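Local coordinates for protein membrane-bound lytic murein transglycosylase A (PDB 6QK4) that probably cleaves the glycosidic bond between N-acetylmuramic acid and N-acetylglucosamine in peptidoglycan, leaving a 1,6-anhydro bond in the N-acetylmuramic acid residue, at residues A[28-33]-A[87-92]; A[35-40]-A[78-83]; A[46-51]-A[66-71]. All blocks are in the same frame, centred on the assembly; numbering follows the deposited sequence.

Contact 1: A[28-33]-A[87-92]; sequences VAWQQV and FTPFQF
Two hydrogen bonds, one from the backbone and one from an indole, tie the loop at 28-33 to the strand 87-92. Val28 N donates to Pro89 O at 3.0 Å, and the donor lies nearly along the C=O axis (163°), so the bond is close to straight at both ends. The second comes from Trp30, whose NE1 meets Phe87 O at 3.1 Å; the oxygen sits at the indole edge, in the ring plane, while NE1 stands above the plane of the carbonyl. Proline suits position 89 because its carbonyl takes the Val28 bond while its compact, rigid ring offers C-H groups to Trp30 and an apolar surface to the valines.

Strand 87-92 pairs antiparallel with both strand 25-27 and the C-terminal strand 336-346, in a barrel domain consistent with the double-psi beta-barrel of MltA-type transglycosylases. The Val28 bond therefore continues the pairing of strand 25-27, just before the chain turns into the short 3-10 segment 30-32. That turn is held from within by Gln32 OE1, which accepts from Ala29 N on a lone pair.

Apolar packing converges on the Pro89 ring. Its CD lies over the five-membered ring of Trp30, 3.8 Å from the centroid and 19° off the normal, a CH-pi contact, while CG lies over the centre of the indole. The indole reaches this place with CG beside the backbone N (chi1 -79°). Two valines touch Pro89 CG through one methyl each: Val28 CG2 at 3.9 Å and Val33 CG2 at the same distance. Trp30 also packs on Leu344 of strand 336-346.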
loop_
_atom_site.group_PDB
_atom_site.type_symbol
_atom_site.label_atom_id
_atom_site.label_comp_id
_atom_site.label_asym_id
_atom_site.label_seq_id
_atom_site.Cartn_x
_atom_site.Cartn_y
_atom_site.Cartn_z
ATOM N N VAL A 28 -8.194 -13.076 -24.931
ATOM C CA VAL A 28 -8.824 -14.337 -24.543
ATOM C C VAL A 28 -10.296 -14.066 -24.234
ATOM O O VAL A 28 -10.734 -12.930 -24.117
ATOM C CB VAL A 28 -8.120 -14.999 -23.351
ATOM C CG1 VAL A 28 -6.639 -15.238 -23.624
ATOM C CG2 VAL A 28 -8.273 -14.078 -22.096
ATOM N N ALA A 29 -11.097 -15.148 -24.159
ATOM C CA ALA A 29 -12.472 -14.962 -23.746
ATOM C C ALA A 29 -12.528 -14.796 -22.227
ATOM O O ALA A 29 -11.639 -15.252 -21.507
ATOM C CB ALA A 29 -13.330 -16.188 -24.132
ATOM N N TRP A 30 -13.589 -14.160 -21.732
ATOM C CA TRP A 30 -13.721 -14.088 -20.286
ATOM C C TRP A 30 -13.742 -15.486 -19.652
ATOM O O TRP A 30 -13.267 -15.676 -18.547
ATOM C CB TRP A 30 -14.968 -13.268 -19.910
ATOM C CG TRP A 30 -14.709 -11.798 -20.025
ATOM C CD1 TRP A 30 -15.080 -10.951 -21.026
ATOM C CD2 TRP A 30 -13.964 -11.017 -19.085
ATOM N NE1 TRP A 30 -14.637 -9.663 -20.737
ATOM C CE2 TRP A 30 -13.955 -9.691 -19.550
ATOM C CE3 TRP A 30 -13.344 -11.310 -17.878
ATOM C CZ2 TRP A 30 -13.299 -8.649 -18.861
ATOM C CZ3 TRP A 30 -12.678 -10.276 -17.197
ATOM C CH2 TRP A 30 -12.690 -8.964 -17.691
ATOM N N GLN A 31 -14.272 -16.488 -20.368
ATOM C CA GLN A 31 -14.280 -17.849 -19.867
ATOM C C GLN A 31 -12.872 -18.428 -19.722
ATOM O O GLN A 31 -12.696 -19.461 -19.064
ATOM C CB GLN A 31 -15.129 -18.707 -20.854
ATOM C CG GLN A 31 -15.299 -20.215 -20.508
ATOM C CD GLN A 31 -14.146 -21.143 -21.047
ATOM O OE1 GLN A 31 -13.292 -20.707 -21.841
ATOM N NE2 GLN A 31 -14.137 -22.423 -20.613
ATOM N N GLN A 32 -11.851 -17.793 -20.325
ATOM C CA GLN A 32 -10.473 -18.224 -20.165
ATOM C C GLN A 32 -9.721 -17.469 -19.081
ATOM O O GLN A 32 -8.551 -17.812 -18.826
ATOM C CB GLN A 32 -9.693 -18.093 -21.466
ATOM C CG GLN A 32 -10.282 -19.061 -22.515
ATOM C CD GLN A 32 -9.734 -18.814 -23.826
ATOM O OE1 GLN A 32 -10.139 -17.880 -24.511
ATOM N NE2 GLN A 32 -8.775 -19.665 -24.238
ATOM N N VAL A 33 -10.378 -16.536 -18.382
ATOM C CA VAL A 33 -9.681 -15.921 -17.227
ATOM C C VAL A 33 -9.945 -16.778 -15.996
ATOM O O VAL A 33 -11.056 -16.773 -15.445
ATOM C CB VAL A 33 -10.139 -14.466 -17.054
ATOM C CG1 VAL A 33 -9.456 -13.752 -15.791
ATOM C CG2 VAL A 33 -9.902 -13.688 -18.329
ATOM N N PHE A 87 -15.370 -4.655 -22.096
ATOM C CA PHE A 87 -13.926 -4.821 -22.130
ATOM C C PHE A 87 -13.582 -6.194 -22.641
ATOM O O PHE A 87 -14.354 -7.147 -22.479
ATOM C CB PHE A 87 -13.269 -4.667 -20.683
ATOM C CG PHE A 87 -13.389 -3.275 -20.129
ATOM C CD1 PHE A 87 -14.544 -2.886 -19.463
ATOM C CD2 PHE A 87 -12.344 -2.384 -20.281
ATOM C CE1 PHE A 87 -14.711 -1.537 -18.987
ATOM C CE2 PHE A 87 -12.452 -1.030 -19.830
ATOM C CZ PHE A 87 -13.670 -0.617 -19.135
ATOM N N THR A 88 -12.408 -6.290 -23.245
ATOM C CA THR A 88 -11.800 -7.559 -23.583
ATOM C C THR A 88 -10.569 -7.801 -22.716
ATOM O O THR A 88 -9.713 -6.909 -22.623
ATOM C CB THR A 88 -11.398 -7.564 -25.074
ATOM O OG1 THR A 88 -12.603 -7.463 -25.868
ATOM C CG2 THR A 88 -10.742 -8.912 -25.453
ATOM N N PRO A 89 -10.408 -8.984 -22.143
ATOM C CA PRO A 89 -9.175 -9.263 -21.398
ATOM C C PRO A 89 -8.050 -9.810 -22.275
ATOM O O PRO A 89 -8.266 -10.621 -23.173
ATOM C CB PRO A 89 -9.651 -10.308 -20.370
ATOM C CG PRO A 89 -10.730 -11.156 -21.180
ATOM C CD PRO A 89 -11.331 -10.140 -22.179
ATOM N N PHE A 90 -6.810 -9.377 -21.990
ATOM C CA PHE A 90 -5.633 -9.806 -22.740
ATOM C C PHE A 90 -4.643 -10.421 -21.774
ATOM O O PHE A 90 -4.120 -9.725 -20.894
ATOM C CB PHE A 90 -4.920 -8.669 -23.475
ATOM C CG PHE A 90 -5.693 -8.142 -24.674
ATOM C CD1 PHE A 90 -6.841 -7.405 -24.461
ATOM C CD2 PHE A 90 -5.245 -8.341 -26.007
ATOM C CE1 PHE A 90 -7.592 -6.908 -25.518
ATOM C CE2 PHE A 90 -5.993 -7.798 -27.073
ATOM C CZ PHE A 90 -7.167 -7.109 -26.810
ATOM N N GLN A 91 -4.361 -11.699 -21.952
ATOM C CA GLN A 91 -3.293 -12.322 -21.143
ATOM C C GLN A 91 -1.969 -11.577 -21.351
ATOM O O GLN A 91 -1.589 -11.285 -22.484
ATOM C CB GLN A 91 -3.195 -13.821 -21.542
ATOM C CG GLN A 91 -1.912 -14.494 -21.048
ATOM C CD GLN A 91 -1.666 -15.773 -21.787
ATOM O OE1 GLN A 91 -2.188 -16.817 -21.401
ATOM N NE2 GLN A 91 -0.884 -15.703 -22.845
ATOM N N PHE A 92 -1.293 -11.187 -20.241
ATOM C CA PHE A 92 -0.143 -10.278 -20.291
ATOM C C PHE A 92 1.130 -11.030 -19.943
ATOM O O PHE A 92 1.212 -11.662 -18.872
ATOM C CB PHE A 92 -0.370 -9.165 -19.284
ATOM C CG PHE A 92 0.676 -8.079 -19.306
ATOM C CD1 PHE A 92 1.074 -7.511 -20.503
ATOM C CD2 PHE A 92 1.220 -7.616 -18.115
ATOM C CE1 PHE A 92 2.024 -6.447 -20.513
ATOM C CE2 PHE A 92 2.195 -6.591 -18.133
ATOM C CZ PHE A 92 2.581 -6.004 -19.323
#

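Contact 2: A[35-40]-A[78-83]; sequences GWQDDS and SARTFF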
loop_
_atom_site.group_PDB
_atom_site.type_symbol
_atom_site.label_atom_id
_atom_site.label_comp_id
_atom_site.label_asym_id
_atom_site.label_seq_id
_atom_site.Cartn_x
_atom_site.Cartn_y
_atom_site.Cartn_z
ATOM N N GLY A 35 -10.157 -17.567 -12.453
ATOM C CA GLY A 35 -10.289 -16.758 -11.286
ATOM C C GLY A 35 -11.337 -15.695 -11.440
ATOM O O GLY A 35 -11.810 -15.196 -10.429
ATOM N N TRP A 36 -11.811 -15.428 -12.658
ATOM C CA TRP A 36 -12.778 -14.325 -12.826
ATOM C C TRP A 36 -13.993 -14.531 -11.918
ATOM O O TRP A 36 -14.477 -13.588 -11.290
ATOM C CB TRP A 36 -13.185 -14.221 -14.299
ATOM C CG TRP A 36 -14.273 -13.277 -14.663
ATOM C CD1 TRP A 36 -15.457 -13.557 -15.310
ATOM C CD2 TRP A 36 -14.243 -11.865 -14.465
ATOM N NE1 TRP A 36 -16.147 -12.382 -15.538
ATOM C CE2 TRP A 36 -15.432 -11.337 -14.979
ATOM C CE3 TRP A 36 -13.333 -11.005 -13.829
ATOM C CZ2 TRP A 36 -15.760 -9.963 -14.922
ATOM C CZ3 TRP A 36 -13.641 -9.590 -13.823
ATOM C CH2 TRP A 36 -14.833 -9.095 -14.354
ATOM N N GLN A 37 -14.540 -15.752 -11.861
ATOM C CA GLN A 37 -15.723 -15.950 -11.018
ATOM C C GLN A 37 -15.416 -15.971 -9.534
ATOM O O GLN A 37 -16.354 -15.864 -8.718
ATOM C CB GLN A 37 -16.409 -17.270 -11.410
ATOM C CG GLN A 37 -16.736 -17.276 -12.871
ATOM C CD GLN A 37 -17.899 -16.368 -13.228
ATOM O OE1 GLN A 37 -18.563 -15.803 -12.381
ATOM N NE2 GLN A 37 -18.167 -16.253 -14.524
ATOM N N ASP A 38 -14.126 -16.118 -9.146
ATOM C CA ASP A 38 -13.735 -16.128 -7.741
ATOM C C ASP A 38 -13.738 -14.724 -7.109
ATOM O O ASP A 38 -13.854 -14.586 -5.869
ATOM C CB ASP A 38 -12.361 -16.760 -7.650
ATOM C CG ASP A 38 -12.370 -18.221 -8.004
ATOM O OD1 ASP A 38 -13.247 -18.950 -7.443
ATOM O OD2 ASP A 38 -11.442 -18.623 -8.770
ATOM N N ASP A 39 -13.678 -13.692 -7.921
ATOM C CA ASP A 39 -13.736 -12.337 -7.394
ATOM C C ASP A 39 -15.199 -11.922 -7.200
ATOM O O ASP A 39 -16.004 -11.971 -8.147
ATOM C CB ASP A 39 -13.020 -11.394 -8.370
ATOM C CG ASP A 39 -12.918 -9.939 -7.814
ATOM O OD1 ASP A 39 -13.335 -9.694 -6.655
ATOM O OD2 ASP A 39 -12.408 -9.076 -8.546
ATOM N N SER A 40 -15.545 -11.558 -5.956
ATOM C CA SER A 40 -16.881 -11.054 -5.672
ATOM C C SER A 40 -17.190 -9.807 -6.456
ATOM O O SER A 40 -18.373 -9.502 -6.693
ATOM C CB SER A 40 -17.002 -10.706 -4.194
ATOM O OG SER A 40 -16.143 -9.594 -3.855
ATOM N N SER A 78 -24.600 -7.125 -12.045
ATOM C CA SER A 78 -24.600 -6.164 -13.126
ATOM C C SER A 78 -23.198 -5.657 -13.422
ATOM O O SER A 78 -22.872 -5.380 -14.583
ATOM C CB SER A 78 -25.521 -4.974 -12.818
ATOM O OG SER A 78 -26.878 -5.402 -12.681
ATOM N N ALA A 79 -22.371 -5.448 -12.375
ATOM C CA ALA A 79 -20.996 -5.031 -12.628
ATOM C C ALA A 79 -20.250 -6.086 -13.434
ATOM O O ALA A 79 -19.501 -5.727 -14.356
ATOM C CB ALA A 79 -20.249 -4.763 -11.305
ATOM N N ARG A 80 -20.455 -7.383 -13.118
ATOM C CA ARG A 80 -19.786 -8.439 -13.890
ATOM C C ARG A 80 -20.219 -8.355 -15.354
ATOM O O ARG A 80 -19.392 -8.432 -16.269
ATOM C CB ARG A 80 -20.106 -9.830 -13.323
ATOM C CG ARG A 80 -19.274 -10.965 -13.920
ATOM C CD ARG A 80 -19.541 -12.265 -13.198
ATOM N NE ARG A 80 -19.169 -12.263 -11.771
ATOM C CZ ARG A 80 -17.918 -12.425 -11.306
ATOM N NH1 ARG A 80 -16.865 -12.562 -12.146
ATOM N NH2 ARG A 80 -17.714 -12.426 -9.988
ATOM N N THR A 81 -21.520 -8.178 -15.582
ATOM C CA THR A 81 -22.000 -8.067 -16.970
ATOM C C THR A 81 -21.390 -6.872 -17.685
ATOM O O THR A 81 -20.972 -6.943 -18.863
ATOM C CB THR A 81 -23.515 -7.996 -16.943
ATOM O OG1 THR A 81 -23.941 -9.245 -16.441
ATOM C CG2 THR A 81 -24.061 -7.748 -18.350
ATOM N N PHE A 82 -21.263 -5.762 -16.969
ATOM C CA PHE A 82 -20.626 -4.601 -17.553
ATOM C C PHE A 82 -19.202 -4.913 -17.998
ATOM O O PHE A 82 -18.784 -4.498 -19.069
ATOM C CB PHE A 82 -20.636 -3.451 -16.521
ATOM C CG PHE A 82 -19.703 -2.344 -16.846
ATOM C CD1 PHE A 82 -20.110 -1.364 -17.697
ATOM C CD2 PHE A 82 -18.435 -2.256 -16.259
ATOM C CE1 PHE A 82 -19.319 -0.291 -18.045
ATOM C CE2 PHE A 82 -17.607 -1.178 -16.607
ATOM C CZ PHE A 82 -18.049 -0.171 -17.489
ATOM N N PHE A 83 -18.372 -5.477 -17.104
ATOM C CA PHE A 83 -16.977 -5.684 -17.495
ATOM C C PHE A 83 -16.891 -6.660 -18.685
ATOM O O PHE A 83 -16.079 -6.473 -19.593
ATOM C CB PHE A 83 -16.173 -6.198 -16.283
ATOM C CG PHE A 83 -15.904 -5.142 -15.275
ATOM C CD1 PHE A 83 -15.054 -4.093 -15.613
ATOM C CD2 PHE A 83 -16.456 -5.176 -14.009
ATOM C CE1 PHE A 83 -14.736 -3.070 -14.667
ATOM C CE2 PHE A 83 -16.141 -4.167 -13.060
ATOM C CZ PHE A 83 -15.299 -3.132 -13.409
HETATM O O HOH W 1 -19.792 -11.571 -7.902
#
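Arg80 leaves helix 76-86 with CG anti to the backbone N and stays extended through chi2, then bends at chi3 (-63°). The bend carries the guanidinium to the loop 35-40, where its edge meets backbone carbonyls. NH1 donates to Trp36 O at 2.7 Å and NH2 to Asp39 O at 2.6 Å, both acceptors close to the guanidinium plane. The two carbonyls receive it differently: NH2 lies nearly along the C=O axis of Asp39, though this short bond is bent at the hydrogen, whereas NH1 stands well above the carbonyl plane of Trp36 and its bond is straighter. A water accepts from NH2 and donates to Ser40 O, so a third loop carbonyl is linked to the same cation. Arginine suits this place because its planar head offers several N-H groups to a short loop that turns several carbonyls toward it.

This loop follows strand 25-27 and leads into helix 44-55; its residues 36-38 have helical backbone angles without the regular bonds. On the other side, helix 76-86 runs directly into strand 87-92 of the barrel domain, whose fold is consistent with a double-psi beta-barrel.

Trp36 also turns CG anti to its backbone N (chi1 173°), bringing the indole beneath the cation. NH1 lies 3.3 Å above the ring plane and Arg80 CZ 4.6 Å from the centroid of the five-membered ring, a cation-pi contact in which the guanidinium stands steeply on the indole, the planes 79° apart. The indole NE1 is hydrogen-bonded to Glu84 OE2, a carboxylate that would fix the ring's rotation. Gln37, bent at chi2, brings OE1 over one guanidinium face. At the far end of the indole, Trp36 CH2 packs on Phe83 CB at 3.7 Å.

Contact 3: A[46-51]-A[66-71]; sequences IALRQN and AAAMRL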
loop_
_atom_site.group_PDB
_atom_site.type_symbol
_atom_site.label_atom_id
_atom_site.label_comp_id
_atom_site.label_asym_id
_atom_site.label_seq_id
_atom_site.Cartn_x
_atom_site.Cartn_y
_atom_site.Cartn_z
ATOM N N ILE A 46 -16.253 1.167 -7.297
ATOM C CA ILE A 46 -15.717 2.380 -6.664
ATOM C C ILE A 46 -14.431 2.790 -7.353
ATOM O O ILE A 46 -14.240 3.950 -7.738
ATOM C CB ILE A 46 -15.510 2.153 -5.151
ATOM C CG1 ILE A 46 -16.863 2.042 -4.438
ATOM C CG2 ILE A 46 -14.730 3.287 -4.506
ATOM C CD1 ILE A 46 -16.834 1.511 -3.002
ATOM N N ALA A 47 -13.523 1.830 -7.527
ATOM C CA ALA A 47 -12.247 2.132 -8.186
ATOM C C ALA A 47 -12.464 2.448 -9.653
ATOM O O ALA A 47 -11.737 3.270 -10.221
ATOM C CB ALA A 47 -11.260 0.963 -8.030
ATOM N N LEU A 48 -13.483 1.838 -10.266
ATOM C CA LEU A 48 -13.853 2.177 -11.634
ATOM C C LEU A 48 -14.294 3.643 -11.785
ATOM O O LEU A 48 -13.918 4.313 -12.750
ATOM C CB LEU A 48 -14.970 1.226 -12.128
ATOM C CG LEU A 48 -15.580 1.591 -13.511
ATOM C CD1 LEU A 48 -14.567 1.318 -14.563
ATOM C CD2 LEU A 48 -16.741 0.647 -13.760
ATOM N N ARG A 49 -15.128 4.155 -10.879
ATOM C CA ARG A 49 -15.512 5.562 -10.995
ATOM C C ARG A 49 -14.317 6.484 -10.789
ATOM O O ARG A 49 -14.201 7.508 -11.470
ATOM C CB ARG A 49 -16.621 5.863 -9.984
ATOM C CG ARG A 49 -17.973 5.252 -10.398
ATOM C CD ARG A 49 -19.124 5.881 -9.602
ATOM N NE ARG A 49 -18.917 5.758 -8.161
ATOM C CZ ARG A 49 -19.232 4.666 -7.466
ATOM N NH1 ARG A 49 -19.774 3.653 -8.092
ATOM N NH2 ARG A 49 -19.020 4.590 -6.140
ATOM N N GLN A 50 -13.391 6.135 -9.875
ATOM C CA GLN A 50 -12.189 6.979 -9.769
ATOM C C GLN A 50 -11.407 6.937 -11.070
ATOM O O GLN A 50 -10.935 7.960 -11.540
ATOM C CB GLN A 50 -11.292 6.534 -8.606
ATOM C CG GLN A 50 -11.940 6.706 -7.254
ATOM C CD GLN A 50 -12.101 8.221 -6.890
ATOM O OE1 GLN A 50 -11.622 9.125 -7.597
ATOM N NE2 GLN A 50 -12.744 8.473 -5.774
ATOM N N ASN A 51 -11.267 5.755 -11.672
ATOM C CA ASN A 51 -10.609 5.654 -12.975
ATOM C C ASN A 51 -11.267 6.570 -14.014
ATOM O O ASN A 51 -10.589 7.310 -14.724
ATOM C CB ASN A 51 -10.678 4.203 -13.438
ATOM C CG ASN A 51 -9.429 3.743 -14.120
ATOM O OD1 ASN A 51 -8.339 3.782 -13.532
ATOM N ND2 ASN A 51 -9.582 3.205 -15.338
ATOM N N ALA A 66 -19.539 6.194 -19.549
ATOM C CA ALA A 66 -20.958 6.549 -19.452
ATOM C C ALA A 66 -21.783 5.412 -18.830
ATOM O O ALA A 66 -22.618 5.652 -17.946
ATOM C CB ALA A 66 -21.500 6.966 -20.834
ATOM N N ALA A 67 -21.562 4.170 -19.269
ATOM C CA ALA A 67 -22.286 3.039 -18.697
ATOM C C ALA A 67 -21.885 2.820 -17.256
ATOM O O ALA A 67 -22.717 2.452 -16.421
ATOM C CB ALA A 67 -22.026 1.781 -19.516
ATOM N N ALA A 68 -20.602 3.058 -16.944
ATOM C CA ALA A 68 -20.132 2.770 -15.592
ATOM C C ALA A 68 -20.837 3.657 -14.574
ATOM O O ALA A 68 -21.097 3.220 -13.442
ATOM C CB ALA A 68 -18.617 2.947 -15.521
ATOM N N MET A 69 -21.175 4.883 -14.959
ATOM C CA MET A 69 -21.821 5.788 -14.026
ATOM C C MET A 69 -23.237 5.329 -13.697
ATOM O O MET A 69 -23.825 5.827 -12.728
ATOM C CB MET A 69 -21.826 7.219 -14.607
ATOM C CG MET A 69 -20.448 7.810 -14.790
ATOM S SD MET A 69 -19.492 7.889 -13.244
ATOM C CE MET A 69 -17.914 7.319 -13.801
ATOM N N ARG A 70 -23.790 4.382 -14.447
ATOM C CA ARG A 70 -25.114 3.859 -14.108
ATOM C C ARG A 70 -25.075 2.683 -13.117
ATOM O O ARG A 70 -26.128 2.192 -12.705
ATOM C CB ARG A 70 -25.861 3.490 -15.409
ATOM C CG ARG A 70 -25.621 4.565 -16.522
ATOM C CD ARG A 70 -26.774 4.750 -17.519
ATOM N NE ARG A 70 -27.407 3.484 -17.878
ATOM C CZ ARG A 70 -27.072 2.761 -18.944
ATOM N NH1 ARG A 70 -26.101 3.183 -19.748
ATOM N NH2 ARG A 70 -27.699 1.615 -19.203
ATOM N N LEU A 71 -23.899 2.204 -12.736
ATOM C CA LEU A 71 -23.799 1.021 -11.877
ATOM C C LEU A 71 -23.790 1.411 -10.413
ATOM O O LEU A 71 -23.075 2.342 -10.039
ATOM C CB LEU A 71 -22.492 0.292 -12.161
ATOM C CG LEU A 71 -22.325 -0.167 -13.607
ATOM C CD1 LEU A 71 -20.969 -0.744 -13.762
ATOM C CD2 LEU A 71 -23.431 -1.202 -13.994
HETATM O O HOH W 2 -20.536 3.051 -10.747
#
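Helix 44-55 and the end of helix 62-68 pack here as neighbours in a helical hairpin whose two arms are also joined by the disulfide Cys52-Cys65. The tightest meeting is apolar: Leu48 CD2 presses on Ala68 CB at 3.5 Å, closer than carbon atoms usually approach. Alanine suits that spot, since its single methyl lets the leucine branch come up to the helix backbone. Leu48 CG is anti to the backbone N (chi1 173°), which directs the branch toward Ala68, and Leu71 CD1 lies at a looser 4.5 Å from CD2.

On the more exposed flank the aliphatic part of Arg49 crosses obliquely over Met69. The methionine chain is bent at chi2 and chi3, so although its CB points away from helix 44-55, its CE returns to lie 4.0 Å from Arg49 CG. A flexible thioether is well fitted to such a fold-back.

Further out, Phe82 of helix 76-86 packs on both Leu48 and Ala68, placing the apolar pair between three helices. Asp73 forms a salt bridge with Arg49 NH1, consistent with the guanidinium's place beside the type I beta turn from Ala68 to Leu71. There a water in the guanidinium plane accepts from Arg49 NH1 at 2.8 Å and donates to two turn carbonyls, Ala68 O at 2.8 Å and Leu71 O at 2.7 Å.

In the fold
Along the chain, contact 3 nests within contact 2 and contact 2 within contact 1. Each has a buried side (Pro89 and Val33; Trp36 and Phe83; Leu48 and Ala68), and contacts 2 and 3 also have an exposed flank (Gln37; Met69). Contact 1 joins a loop to a strand; contact 2 joins the continuation of that loop to the helix directly preceding the strand, and Trp30 and Trp36 pack together where they meet. Contact 3, a helix against the end of another helix and the turn after it, is reached through Phe82. Direct bonds to backbone carbonyls serve contacts 1 and 2, with a cation added in contact 2, whereas contact 3 relies on apolar packing and a water-mediated polar link.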